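Local coordinates for protein tetracycline Repressor, class A (Pseudomonas sp., PDB 5MRU) that represses the tetracycline resistance gene tetA by binding its operator DNA through a helix-turn-helix, and loses operator affinity when tetracycline binds, at the interface of chains A and B. Sequence-based numbering; all coordinates share one arbitrary frame. Chains: chain A/B, Tetracycline Repressor, class A.

The interface of chains A and B. Residues chain A 136, 139-140, 143-144, 190, 194; chain B 136, 139-140, 194.
Helix 127-153 of chain A meets helix 127-153 of chain B across a two-fold axis, with A:Phe140 CA and B:Phe140 CA 3.9 Å apart. Helix 183-199 of each chain flanks this crossing. Every contact has a twin with the chains exchanged.

The two Phe140 side chains carry much of the contact. CG of A:Phe140 lies anti to the backbone N (chi1 174°), and the ring runs outward from the two-fold axis, over helix 127-153 of chain B. There one rim of the ring, CD1 and CE1, does the touching. CE1 sits 3.7 Å from CB of B:Tyr139 and 3.8 Å from the methyl CG2 of B:Thr136. That rim thus lies between two side chains about one helical turn apart. B:Phe140 rests on chain A in the same way, against A:Tyr139 and A:Thr136.

The B:Tyr139 ring leaves the helix roughly opposite to that of B:Phe140, with CG anti to the carbonyl carbon (chi1 -71°). CA of A:Ala144 lies over one face of the B:Tyr139 ring, 3.8 Å above the plane and offset toward the rim. The methyl CB of A:Ala144 also reaches CD2 of B:Tyr139, at 3.8 Å. A:Gly143 packs close by against the backbone of B:Tyr139.

On the other side of the Phe140 pair, B:Thr136 points CG2 at CA of A:Gly190, 3.7 Å away. Next to it the two Ile194 residues meet branch to branch, CG1 to CG1 at 3.7 Å.

No hydrogen bond or salt bridge crosses this patch. It is an apolar part of the four-helix bundle, formed by helices 127-153 and 183-199 of both chains, that holds the repressor dimer together.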
loop_
_atom_site.group_PDB
_atom_site.type_symbol
_atom_site.label_atom_id
_atom_site.label_comp_id
_atom_site.label_asym_id
_atom_site.label_seq_id
_atom_site.Cartn_x
_atom_site.Cartn_y
_atom_site.Cartn_z
ATOM N N THR A 136 0.404 -11.105 3.980
ATOM C CA THR A 136 -0.619 -10.786 3.006
ATOM C C THR A 136 -1.666 -9.806 3.555
ATOM O O THR A 136 -2.071 -8.863 2.886
ATOM C CB THR A 136 -1.268 -12.083 2.525
ATOM O OG1 THR A 136 -0.316 -12.830 1.741
ATOM C CG2 THR A 136 -2.494 -11.796 1.705
ATOM N N TYR A 139 0.168 -6.539 3.768
ATOM C CA TYR A 139 0.267 -5.885 2.466
ATOM C C TYR A 139 -1.048 -5.313 1.992
ATOM O O TYR A 139 -1.077 -4.194 1.459
ATOM C CB TYR A 139 0.848 -6.839 1.459
ATOM C CG TYR A 139 2.298 -7.089 1.729
ATOM C CD1 TYR A 139 3.024 -6.279 2.616
ATOM C CD2 TYR A 139 2.963 -8.094 1.076
ATOM C CE1 TYR A 139 4.367 -6.480 2.842
ATOM C CE2 TYR A 139 4.311 -8.311 1.291
ATOM C CZ TYR A 139 5.005 -7.512 2.181
ATOM O OH TYR A 139 6.358 -7.736 2.382
ATOM N N PHE A 140 -2.126 -6.052 2.232
ATOM C CA PHE A 140 -3.466 -5.617 1.887
ATOM C C PHE A 140 -3.859 -4.364 2.648
ATOM O O PHE A 140 -4.452 -3.451 2.087
ATOM C CB PHE A 140 -4.483 -6.705 2.225
ATOM C CG PHE A 140 -5.902 -6.272 2.035
ATOM C CD1 PHE A 140 -6.359 -5.915 0.787
ATOM C CD2 PHE A 140 -6.772 -6.199 3.109
ATOM C CE1 PHE A 140 -7.676 -5.520 0.599
ATOM C CE2 PHE A 140 -8.103 -5.803 2.939
ATOM C CZ PHE A 140 -8.554 -5.459 1.681
ATOM N N GLY A 143 -1.870 -1.247 1.794
ATOM C CA GLY A 143 -2.401 -0.871 0.493
ATOM C C GLY A 143 -3.717 -0.137 0.681
ATOM O O GLY A 143 -3.853 1.013 0.233
ATOM N N ALA A 144 -4.669 -0.776 1.387
ATOM C CA ALA A 144 -6.011 -0.193 1.516
ATOM C C ALA A 144 -5.936 1.203 2.167
ATOM O O ALA A 144 -6.524 2.162 1.663
ATOM C CB ALA A 144 -6.921 -1.082 2.308
ATOM N N GLY A 190 -12.384 -7.154 1.479
ATOM C CA GLY A 190 -11.159 -7.758 0.967
ATOM C C GLY A 190 -10.557 -8.676 2.010
ATOM O O GLY A 190 -10.026 -9.738 1.693
ATOM N N ILE A 194 -9.769 -12.604 2.014
ATOM C CA ILE A 194 -8.469 -13.086 2.426
ATOM C C ILE A 194 -8.585 -14.182 3.468
ATOM O O ILE A 194 -7.852 -15.152 3.422
ATOM C CB ILE A 194 -7.574 -11.931 2.920
ATOM C CG1 ILE A 194 -6.872 -11.294 1.704
ATOM C CG2 ILE A 194 -6.566 -12.407 3.974
ATOM C CD1 ILE A 194 -6.254 -9.934 1.976
ATOM N N THR B 136 -9.648 -5.451 -4.065
ATOM C CA THR B 136 -8.844 -6.162 -3.093
ATOM C C THR B 136 -7.458 -6.535 -3.639
ATOM O O THR B 136 -6.446 -6.390 -2.964
ATOM C CB THR B 136 -9.610 -7.399 -2.626
ATOM O OG1 THR B 136 -10.748 -6.986 -1.844
ATOM C CG2 THR B 136 -8.725 -8.298 -1.809
ATOM N N TYR B 139 -5.639 -3.258 -3.818
ATOM C CA TYR B 139 -5.139 -2.841 -2.511
ATOM C C TYR B 139 -3.964 -3.663 -2.038
ATOM O O TYR B 139 -2.999 -3.106 -1.497
ATOM C CB TYR B 139 -6.261 -2.854 -1.509
ATOM C CG TYR B 139 -7.233 -1.750 -1.775
ATOM C CD1 TYR B 139 -6.920 -0.699 -2.652
ATOM C CD2 TYR B 139 -8.440 -1.716 -1.127
ATOM C CE1 TYR B 139 -7.795 0.340 -2.873
ATOM C CE2 TYR B 139 -9.331 -0.680 -1.337
ATOM C CZ TYR B 139 -9.011 0.337 -2.218
ATOM O OH TYR B 139 -9.911 1.372 -2.415
ATOM N N PHE B 140 -4.027 -4.968 -2.289
ATOM C CA PHE B 140 -2.955 -5.883 -1.946
ATOM C C PHE B 140 -1.679 -5.553 -2.700
ATOM O O PHE B 140 -0.593 -5.584 -2.134
ATOM C CB PHE B 140 -3.346 -7.317 -2.297
ATOM C CG PHE B 140 -2.234 -8.299 -2.110
ATOM C CD1 PHE B 140 -1.696 -8.510 -0.861
ATOM C CD2 PHE B 140 -1.711 -8.993 -3.187
ATOM C CE1 PHE B 140 -0.669 -9.426 -0.676
ATOM C CE2 PHE B 140 -0.676 -9.920 -3.020
ATOM C CZ PHE B 140 -0.152 -10.133 -1.762
ATOM N N ILE B 194 -5.595 -14.912 -2.156
ATOM C CA ILE B 194 -6.686 -14.056 -2.567
ATOM C C ILE B 194 -7.553 -14.721 -3.617
ATOM O O ILE B 194 -8.764 -14.607 -3.576
ATOM C CB ILE B 194 -6.170 -12.684 -3.047
ATOM C CG1 ILE B 194 -6.002 -11.762 -1.823
ATOM C CG2 ILE B 194 -7.100 -12.067 -4.101
ATOM C CD1 ILE B 194 -5.167 -10.520 -2.082
#